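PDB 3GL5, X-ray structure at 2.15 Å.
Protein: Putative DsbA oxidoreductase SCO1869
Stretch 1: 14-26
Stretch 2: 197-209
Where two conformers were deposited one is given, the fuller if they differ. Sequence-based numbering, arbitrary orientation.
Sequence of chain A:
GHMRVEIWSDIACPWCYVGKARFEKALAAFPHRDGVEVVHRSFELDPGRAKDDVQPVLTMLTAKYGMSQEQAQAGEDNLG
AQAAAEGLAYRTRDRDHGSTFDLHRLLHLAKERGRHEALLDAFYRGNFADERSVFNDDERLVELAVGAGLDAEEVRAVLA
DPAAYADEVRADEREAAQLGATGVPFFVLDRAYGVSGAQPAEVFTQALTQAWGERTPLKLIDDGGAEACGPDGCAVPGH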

ATOM      1  N   PRO A  14      13.598   4.626  20.555  1.00 27.31           N
ATOM      2  CA  PRO A  14      14.993   4.330  20.157  1.00 26.50           C
ATOM      3  C   PRO A  14      15.147   2.962  19.503  1.00 26.51           C
ATOM      4  O   PRO A  14      15.901   2.855  18.563  1.00 26.97           O
ATOM      5  CB  PRO A  14      15.776   4.381  21.482  1.00 26.68           C
ATOM      6  CG  PRO A  14      14.915   5.125  22.457  1.00 26.02           C
ATOM      7  CD  PRO A  14      13.472   5.049  21.971  1.00 26.39           C
ATOM      8  N   TRP A  15      14.452   1.930  19.997  1.00 26.42           N
ATOM      9  CA  TRP A  15      14.464   0.583  19.398  1.00 26.53           C
ATOM     10  C   TRP A  15      13.784   0.460  18.049  1.00 26.89           C
ATOM     11  O   TRP A  15      14.037  -0.501  17.343  1.00 27.38           O
ATOM     12  CB  TRP A  15      13.823  -0.440  20.345  1.00 27.17           C
ATOM     13  CG  TRP A  15      14.677  -0.619  21.607  1.00 28.41           C
ATOM     14  CD1 TRP A  15      14.368  -0.253  22.902  1.00 30.23           C
ATOM     15  CD2 TRP A  15      15.999  -1.139  21.641  1.00 27.19           C
ATOM     16  NE1 TRP A  15      15.437  -0.541  23.745  1.00 29.03           N
ATOM     17  CE2 TRP A  15      16.444  -1.088  22.988  1.00 28.96           C
ATOM     18  CE3 TRP A  15      16.845  -1.668  20.661  1.00 31.24           C
ATOM     19  CZ2 TRP A  15      17.705  -1.560  23.379  1.00 31.94           C
ATOM     20  CZ3 TRP A  15      18.121  -2.124  21.050  1.00 32.49           C
ATOM     21  CH2 TRP A  15      18.528  -2.066  22.401  1.00 32.75           C
ATOM     22  N   CYS A  16      12.863   1.375  17.732  1.00 26.06           N
ATOM     23  CA  CYS A  16      12.263   1.448  16.396  1.00 25.66           C
ATOM     24  C   CYS A  16      13.343   1.881  15.394  1.00 25.52           C
ATOM     25  O   CYS A  16      13.495   1.269  14.330  1.00 25.58           O
ATOM     26  CB  CYS A  16      11.097   2.440  16.400  1.00 24.84           C
ATOM     27  SG  CYS A  16       9.726   1.935  17.428  1.00 26.43           S
ATOM     28  N   TYR A  17      14.099   2.919  15.765  1.00 24.84           N
ATOM     29  CA  TYR A  17      15.234   3.442  14.992  1.00 24.29           C
ATOM     30  C   TYR A  17      16.351   2.416  14.788  1.00 24.31           C
ATOM     31  O   TYR A  17      16.807   2.226  13.662  1.00 24.68           O
ATOM     32  CB  TYR A  17      15.779   4.661  15.706  1.00 23.94           C
ATOM     33  CG  TYR A  17      16.962   5.408  15.073  1.00 22.29           C
ATOM     34  CD1 TYR A  17      16.981   5.807  13.714  1.00 18.93           C
ATOM     35  CD2 TYR A  17      18.009   5.794  15.869  1.00 19.19           C
ATOM     36  CE1 TYR A  17      18.106   6.553  13.181  1.00 18.77           C
ATOM     37  CE2 TYR A  17      19.084   6.535  15.382  1.00 19.38           C
ATOM     38  CZ  TYR A  17      19.142   6.907  14.063  1.00 18.89           C
ATOM     39  OH  TYR A  17      20.240   7.650  13.715  1.00 18.35           O
ATOM     40  N   VAL A  18      16.777   1.752  15.869  1.00 24.19           N
ATOM     41  CA  VAL A  18      17.772   0.676  15.782  1.00 24.43           C
ATOM     42  C   VAL A  18      17.198  -0.554  15.044  1.00 26.02           C
ATOM     43  O   VAL A  18      17.867  -1.108  14.153  1.00 25.68           O
ATOM     44  CB  VAL A  18      18.397   0.290  17.193  1.00 23.79           C
ATOM     45  CG1 VAL A  18      19.498  -0.728  17.054  1.00 21.40           C
ATOM     46  CG2 VAL A  18      18.998   1.528  17.858  1.00 24.94           C
ATOM     47  N   GLY A  19      15.971  -0.961  15.391  1.00 25.49           N
ATOM     48  CA  GLY A  19      15.340  -2.125  14.743  1.00 27.05           C
ATOM     49  C   GLY A  19      15.057  -1.988  13.251  1.00 27.75           C
ATOM     50  O   GLY A  19      15.013  -2.995  12.490  1.00 29.17           O
ATOM     51  N   LYS A  20      14.839  -0.765  12.796  1.00 27.50           N
ATOM     52  CA  LYS A  20      14.633  -0.568  11.376  1.00 26.91           C
ATOM     53  C   LYS A  20      15.922  -0.957  10.612  1.00 26.68           C
ATOM     54  O   LYS A  20      15.880  -1.669   9.610  1.00 26.04           O
ATOM     55  CB  LYS A  20      14.252   0.883  11.055  1.00 26.96           C
ATOM     56  CG  LYS A  20      14.123   1.094   9.505  1.00 27.44           C
ATOM     57  CD  LYS A  20      13.276   2.291   9.186  1.00 30.69           C
ATOM     58  CE  LYS A  20      14.112   3.410   8.756  1.00 34.11           C
ATOM     59  NZ  LYS A  20      14.537   3.141   7.343  1.00 36.31           N
ATOM     60  N   ALA A  21      17.062  -0.505  11.130  1.00 26.89           N
ATOM     61  CA  ALA A  21      18.358  -0.758  10.496  1.00 26.34           C
ATOM     62  C   ALA A  21      18.694  -2.242  10.549  1.00 26.44           C
ATOM     63  O   ALA A  21      19.226  -2.816   9.570  1.00 26.35           O
ATOM     64  CB  ALA A  21      19.440   0.057  11.165  1.00 26.42           C
ATOM     65  N   ARG A  22      18.368  -2.875  11.675  1.00 25.90           N
ATOM     66  CA  ARG A  22      18.615  -4.314  11.833  1.00 25.98           C
ATOM     67  C   ARG A  22      17.800  -5.140  10.828  1.00 26.34           C
ATOM     68  O   ARG A  22      18.315  -6.077  10.220  1.00 26.30           O
ATOM     69  CB  ARG A  22      18.366  -4.768  13.278  1.00 24.75           C
ATOM     70  CG  ARG A  22      19.587  -4.730  14.078  1.00 25.24           C
ATOM     71  CD  ARG A  22      19.360  -5.038  15.534  1.00 24.76           C
ATOM     72  NE  ARG A  22      20.434  -4.492  16.361  1.00 22.05           N
ATOM     73  CZ  ARG A  22      20.421  -4.515  17.693  1.00 24.84           C
ATOM     74  NH1 ARG A  22      19.393  -5.022  18.344  1.00 26.76           N
ATOM     75  NH2 ARG A  22      21.416  -4.000  18.388  1.00 25.72           N
ATOM     76  N   PHE A  23      16.536  -4.761  10.654  1.00 26.36           N
ATOM     77  CA  PHE A  23      15.672  -5.405   9.706  1.00 26.50           C
ATOM     78  C   PHE A  23      16.183  -5.234   8.294  1.00 27.26           C
ATOM     79  O   PHE A  23      16.120  -6.180   7.489  1.00 26.74           O
ATOM     80  CB  PHE A  23      14.251  -4.848   9.757  1.00 25.51           C
ATOM     81  CG  PHE A  23      13.399  -5.370   8.653  1.00 26.90           C
ATOM     82  CD1 PHE A  23      12.909  -6.669   8.700  1.00 26.02           C
ATOM     83  CD2 PHE A  23      13.180  -4.602   7.510  1.00 27.65           C
ATOM     84  CE1 PHE A  23      12.175  -7.181   7.660  1.00 26.12           C
ATOM     85  CE2 PHE A  23      12.441  -5.106   6.445  1.00 25.80           C
ATOM     86  CZ  PHE A  23      11.919  -6.381   6.524  1.00 26.12           C
ATOM     87  N   GLU A  24      16.622  -4.020   7.968  1.00 27.91           N
ATOM     88  CA  GLU A  24      17.040  -3.737   6.614  1.00 29.77           C
ATOM     89  C   GLU A  24      18.301  -4.536   6.301  1.00 30.49           C
ATOM     90  O   GLU A  24      18.467  -5.134   5.205  1.00 30.44           O
ATOM     91  CB  GLU A  24      17.280  -2.246   6.448  1.00 29.96           C
ATOM     92  CG  GLU A  24      15.987  -1.447   6.228  1.00 33.42           C
ATOM     93  CD  GLU A  24      16.164   0.054   6.416  1.00 37.31           C
ATOM     94  OE1 GLU A  24      17.309   0.542   6.570  1.00 40.14           O
ATOM     95  OE2 GLU A  24      15.142   0.764   6.445  1.00 41.19           O
ATOM     96  N   LYS A  25      19.183  -4.585   7.290  1.00 30.40           N
ATOM     97  CA  LYS A  25      20.380  -5.382   7.147  1.00 31.14           C
ATOM     98  C   LYS A  25      19.991  -6.851   6.876  1.00 30.22           C
ATOM     99  O   LYS A  25      20.528  -7.463   5.977  1.00 28.96           O
ATOM    100  CB  LYS A  25      21.302  -5.191   8.356  1.00 31.13           C
ATOM    101  CG  LYS A  25      22.339  -6.287   8.524  1.00 34.69           C
ATOM    102  CD  LYS A  25      23.178  -6.111   9.795  1.00 37.32           C
ATOM    103  CE  LYS A  25      24.561  -5.633   9.432  1.00 39.32           C
ATOM    104  NZ  LYS A  25      25.649  -6.192  10.331  1.00 43.86           N
ATOM    105  N   ALA A  26      19.021  -7.384   7.614  1.00 29.69           N
ATOM    106  CA  ALA A  26      18.564  -8.765   7.419  1.00 30.06           C
ATOM    107  C   ALA A  26      17.921  -8.943   6.043  1.00 30.90           C
ATOM    108  O   ALA A  26      18.085  -9.989   5.373  1.00 32.20           O
ATOM    109  CB  ALA A  26      17.570  -9.140   8.500  1.00 30.11           C
ATOM    110  N   GLY A 197      10.069  -6.085  18.837  1.00 28.01           N
ATOM    111  CA  GLY A 197      11.358  -5.594  19.311  1.00 27.95           C
ATOM    112  C   GLY A 197      12.476  -5.559  18.278  1.00 28.07           C
ATOM    113  O   GLY A 197      12.357  -6.126  17.167  1.00 26.38           O
ATOM    114  N   ALA A 198      13.556  -4.865  18.646  1.00 28.45           N
ATOM    115  CA  ALA A 198      14.779  -4.773  17.833  1.00 29.55           C
ATOM    116  C   ALA A 198      15.632  -6.052  17.939  1.00 30.42           C
ATOM    117  O   ALA A 198      16.700  -6.095  18.551  1.00 30.64           O
ATOM    118  CB  ALA A 198      15.599  -3.537  18.204  1.00 28.98           C
ATOM    119  N   GLN A 199      15.140  -7.089  17.294  1.00 31.42           N
ATOM    120  CA  GLN A 199      15.779  -8.386  17.244  1.00 31.93           C
ATOM    121  C   GLN A 199      17.133  -8.355  16.459  1.00 32.30           C
ATOM    122  O   GLN A 199      17.370  -7.432  15.643  1.00 32.46           O
ATOM    123  CB  GLN A 199      14.780  -9.326  16.579  1.00 31.60           C
ATOM    124  CG  GLN A 199      13.447  -9.443  17.329  1.00 33.09           C
ATOM    125  CD  GLN A 199      13.423 -10.638  18.297  1.00 37.87           C
ATOM    126  OE1 GLN A 199      13.753 -11.761  17.910  1.00 36.86           O
ATOM    127  NE2 GLN A 199      13.029 -10.396  19.556  1.00 37.89           N
ATOM    128  N   PRO A 200      18.023  -9.345  16.715  1.00 32.04           N
ATOM    129  CA  PRO A 200      19.229  -9.570  15.893  1.00 32.15           C
ATOM    130  C   PRO A 200      18.862  -9.736  14.429  1.00 32.55           C
ATOM    131  O   PRO A 200      17.816 -10.308  14.112  1.00 33.67           O
ATOM    132  CB  PRO A 200      19.793 -10.915  16.424  1.00 32.38           C
ATOM    133  CG  PRO A 200      19.251 -11.059  17.840  1.00 31.45           C
ATOM    134  CD  PRO A 200      18.000 -10.179  17.943  1.00 32.56           C
ATOM    135  N   ALA A 201      19.700  -9.271  13.520  1.00 32.49           N
ATOM    136  CA  ALA A 201      19.362  -9.449  12.113  1.00 33.26           C
ATOM    137  C   ALA A 201      19.115 -10.926  11.823  1.00 33.56           C
ATOM    138  O   ALA A 201      18.350 -11.253  10.897  1.00 33.92           O
ATOM    139  CB  ALA A 201      20.442  -8.842  11.173  1.00 32.99           C
ATOM    140  N   GLU A 202      19.743 -11.785  12.643  1.00 33.86           N
ATOM    141  CA  GLU A 202      19.606 -13.264  12.625  1.00 34.45           C
ATOM    142  C   GLU A 202      18.192 -13.747  12.753  1.00 33.47           C
ATOM    143  O   GLU A 202      17.752 -14.591  11.956  1.00 34.60           O
ATOM    144  CB  GLU A 202      20.408 -13.963  13.757  1.00 34.48           C
ATOM    145  CG  GLU A 202      21.891 -13.769  13.676  1.00 38.84           C
ATOM    146  CD  GLU A 202      22.337 -13.480  12.246  1.00 43.45           C
ATOM    147  OE1 GLU A 202      21.921 -14.220  11.317  1.00 44.46           O
ATOM    148  OE2 GLU A 202      23.083 -12.493  12.054  1.00 46.28           O
ATOM    149  N   VAL A 203      17.508 -13.260  13.784  0.50 32.81           N
ATOM    150  CA  VAL A 203      16.115 -13.580  13.975  0.50 31.98           C
ATOM    151  C   VAL A 203      15.323 -13.053  12.767  0.50 31.76           C
ATOM    152  O   VAL A 203      14.581 -13.825  12.142  0.50 31.75           O
ATOM    153  CB  VAL A 203      15.578 -13.044  15.308  0.50 32.00           C
ATOM    154  CG1 VAL A 203      14.167 -13.511  15.518  0.50 30.93           C
ATOM    155  CG2 VAL A 203      16.460 -13.545  16.460  0.50 32.44           C
ATOM    156  N   PHE A 204      15.532 -11.780  12.402  1.00 30.50           N
ATOM    157  CA  PHE A 204      14.824 -11.208  11.240  1.00 29.88           C
ATOM    158  C   PHE A 204      14.994 -12.076   9.983  1.00 30.21           C
ATOM    159  O   PHE A 204      14.032 -12.416   9.305  1.00 30.04           O
ATOM    160  CB  PHE A 204      15.273  -9.788  10.967  1.00 28.91           C
ATOM    161  CG  PHE A 204      14.713  -8.796  11.914  1.00 27.68           C
ATOM    162  CD1 PHE A 204      13.352  -8.794  12.214  1.00 29.62           C
ATOM    163  CD2 PHE A 204      15.533  -7.872  12.521  1.00 26.93           C
ATOM    164  CE1 PHE A 204      12.815  -7.858  13.093  1.00 29.36           C
ATOM    165  CE2 PHE A 204      15.017  -6.936  13.422  1.00 28.45           C
ATOM    166  CZ  PHE A 204      13.655  -6.922  13.693  1.00 28.02           C
ATOM    167  N   THR A 205      16.235 -12.465   9.710  1.00 30.72           N
ATOM    168  CA  THR A 205      16.537 -13.365   8.616  1.00 31.21           C
ATOM    169  C   THR A 205      15.698 -14.643   8.698  1.00 31.44           C
ATOM    170  O   THR A 205      15.016 -15.007   7.733  1.00 30.92           O
ATOM    171  CB  THR A 205      18.075 -13.605   8.558  1.00 31.45           C
ATOM    172  OG1 THR A 205      18.651 -12.544   7.786  1.00 33.66           O
ATOM    173  CG2 THR A 205      18.441 -14.946   7.926  1.00 30.06           C
ATOM    174  N   GLN A 206      15.763 -15.292   9.864  0.50 31.70           N
ATOM    175  CA  GLN A 206      14.956 -16.466  10.211  0.50 31.98           C
ATOM    176  C   GLN A 206      13.468 -16.256   9.949  0.50 32.25           C
ATOM    177  O   GLN A 206      12.825 -17.083   9.287  0.50 32.48           O
ATOM    178  CB  GLN A 206      15.152 -16.821  11.688  0.50 31.99           C
ATOM    179  CG  GLN A 206      13.958 -17.526  12.321  0.50 31.89           C
ATOM    180  CD  GLN A 206      13.628 -18.854  11.647  0.50 32.52           C
ATOM    181  OE1 GLN A 206      14.499 -19.496  11.050  0.50 31.40           O
ATOM    182  NE2 GLN A 206      12.367 -19.276  11.747  0.50 31.52           N
ATOM    183  N   ALA A 207      12.945 -15.148  10.479  1.00 32.12           N
ATOM    184  CA  ALA A 207      11.536 -14.762  10.340  1.00 32.01           C
ATOM    185  C   ALA A 207      11.152 -14.594   8.860  1.00 31.11           C
ATOM    186  O   ALA A 207      10.166 -15.162   8.417  1.00 31.27           O
ATOM    187  CB  ALA A 207      11.229 -13.472  11.121  1.00 31.50           C
ATOM    188  N   LEU A 208      11.934 -13.839   8.109  1.00 30.54           N
ATOM    189  CA  LEU A 208      11.733 -13.743   6.659  1.00 31.17           C
ATOM    190  C   LEU A 208      11.654 -15.126   5.998  1.00 32.17           C
ATOM    191  O   LEU A 208      10.752 -15.395   5.209  1.00 32.28           O
ATOM    192  CB  LEU A 208      12.843 -12.906   6.022  1.00 29.95           C
ATOM    193  CG  LEU A 208      12.781 -11.409   6.326  1.00 28.33           C
ATOM    194  CD1 LEU A 208      14.086 -10.615   6.044  1.00 22.95           C
ATOM    195  CD2 LEU A 208      11.616 -10.803   5.595  1.00 29.12           C
ATOM    196  N   THR A 209      12.562 -16.019   6.379  1.00 33.50           N
ATOM    197  CA  THR A 209      12.717 -17.300   5.684  1.00 35.26           C
ATOM    198  C   THR A 209      11.586 -18.235   5.967  1.00 35.34           C
ATOM    199  O   THR A 209      11.082 -18.905   5.073  1.00 35.56           O
ATOM    200  CB  THR A 209      14.041 -17.963   6.050  1.00 35.38           C
ATOM    201  OG1 THR A 209      15.087 -17.187   5.467  1.00 37.37           O
ATOM    202  CG2 THR A 209      14.120 -19.397   5.514  1.00 35.45           C
TER

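Two segments far apart in sequence meet here through small residues and one well-seated aromatic ring. The helix 14-26 runs against the loop 197-200 and the helix 201-209 that follows it; the two helix axes cross at -55° and come within 8.2 Å of each other. The contact buries 551 Å² in all, and most of its chemistry is apolar.

Packing begins with the ring of F204. It sits as a knob in a hole formed by G19, R22, F23 and A26, residues spaced three and four apart so that they form one stripe along the first helix. Much of the hole is backbone: F204 CD2 lies 3.7 Å from F23 CA, and F204 CE2 lies 4.0 Å from G19 O. The ring can therefore settle close to the helix itself. At the base of the side chain, F204 CB is 3.4 Å from A26 CB, a tight approach that the short alanine side chain permits.

The aromatic pair is edge-to-face. F23 turns its ring edge toward the face of F204, with the planes at 88° and the centroids 5.8 Å apart. The same face also receives a CH-pi contact: F23 CB stands 4.3 Å from the centroid of the F204 ring, only 11° off its normal. F23 thus covers this face with both its ring edge and its beta carbon. Farther out, F23 CE1 meets L208 CD2 at 4.2 Å, extending the apolar layer by one helical turn beyond F204.

Small residues set the spacing at two other places. At the loop, A198 points its methyl toward the first helix, where A198 CB lies 3.3 Å from W15 CE3 and 3.7 Å from G19 CA. The alpha carbons of G19 and A198 are 4.1 Å apart, and glycine is what makes room: an ideal CB on G19 would lie 3.4 Å from A198 CB, already tight, and would clash with W15 O at 2.7 Å within its own helix. At the other end, A26 and A201 pair alanine to alanine. Their CB atoms are 3.9 Å apart, A26 CB comes to 3.3 Å from A201 O, and the alpha carbons approach to 4.8 Å. A201 CB also rests 3.6 Å from R22 O, so this methyl packs on backbone as well as on a side chain.

Polar contact across the interface is sparse. Its single hydrogen bond is weak, from R22 NH1 to A198 O at 2.9 Å with an N-H...O angle of 130°. The arginine reaches the loop with an extended chain beyond chi1, and its CD passes 3.1 Å from Q199 O. Both carbonyl oxygens lie near the plane of the guanidinium, at its edge, while NE and NH2 find hydrogen bonds elsewhere in the structure.

The rule to read from this contact is economical: glycine and alanine where backbones come near, a phenylalanine in the hole between helical turns, and one arginine reaching to the loop's carbonyls.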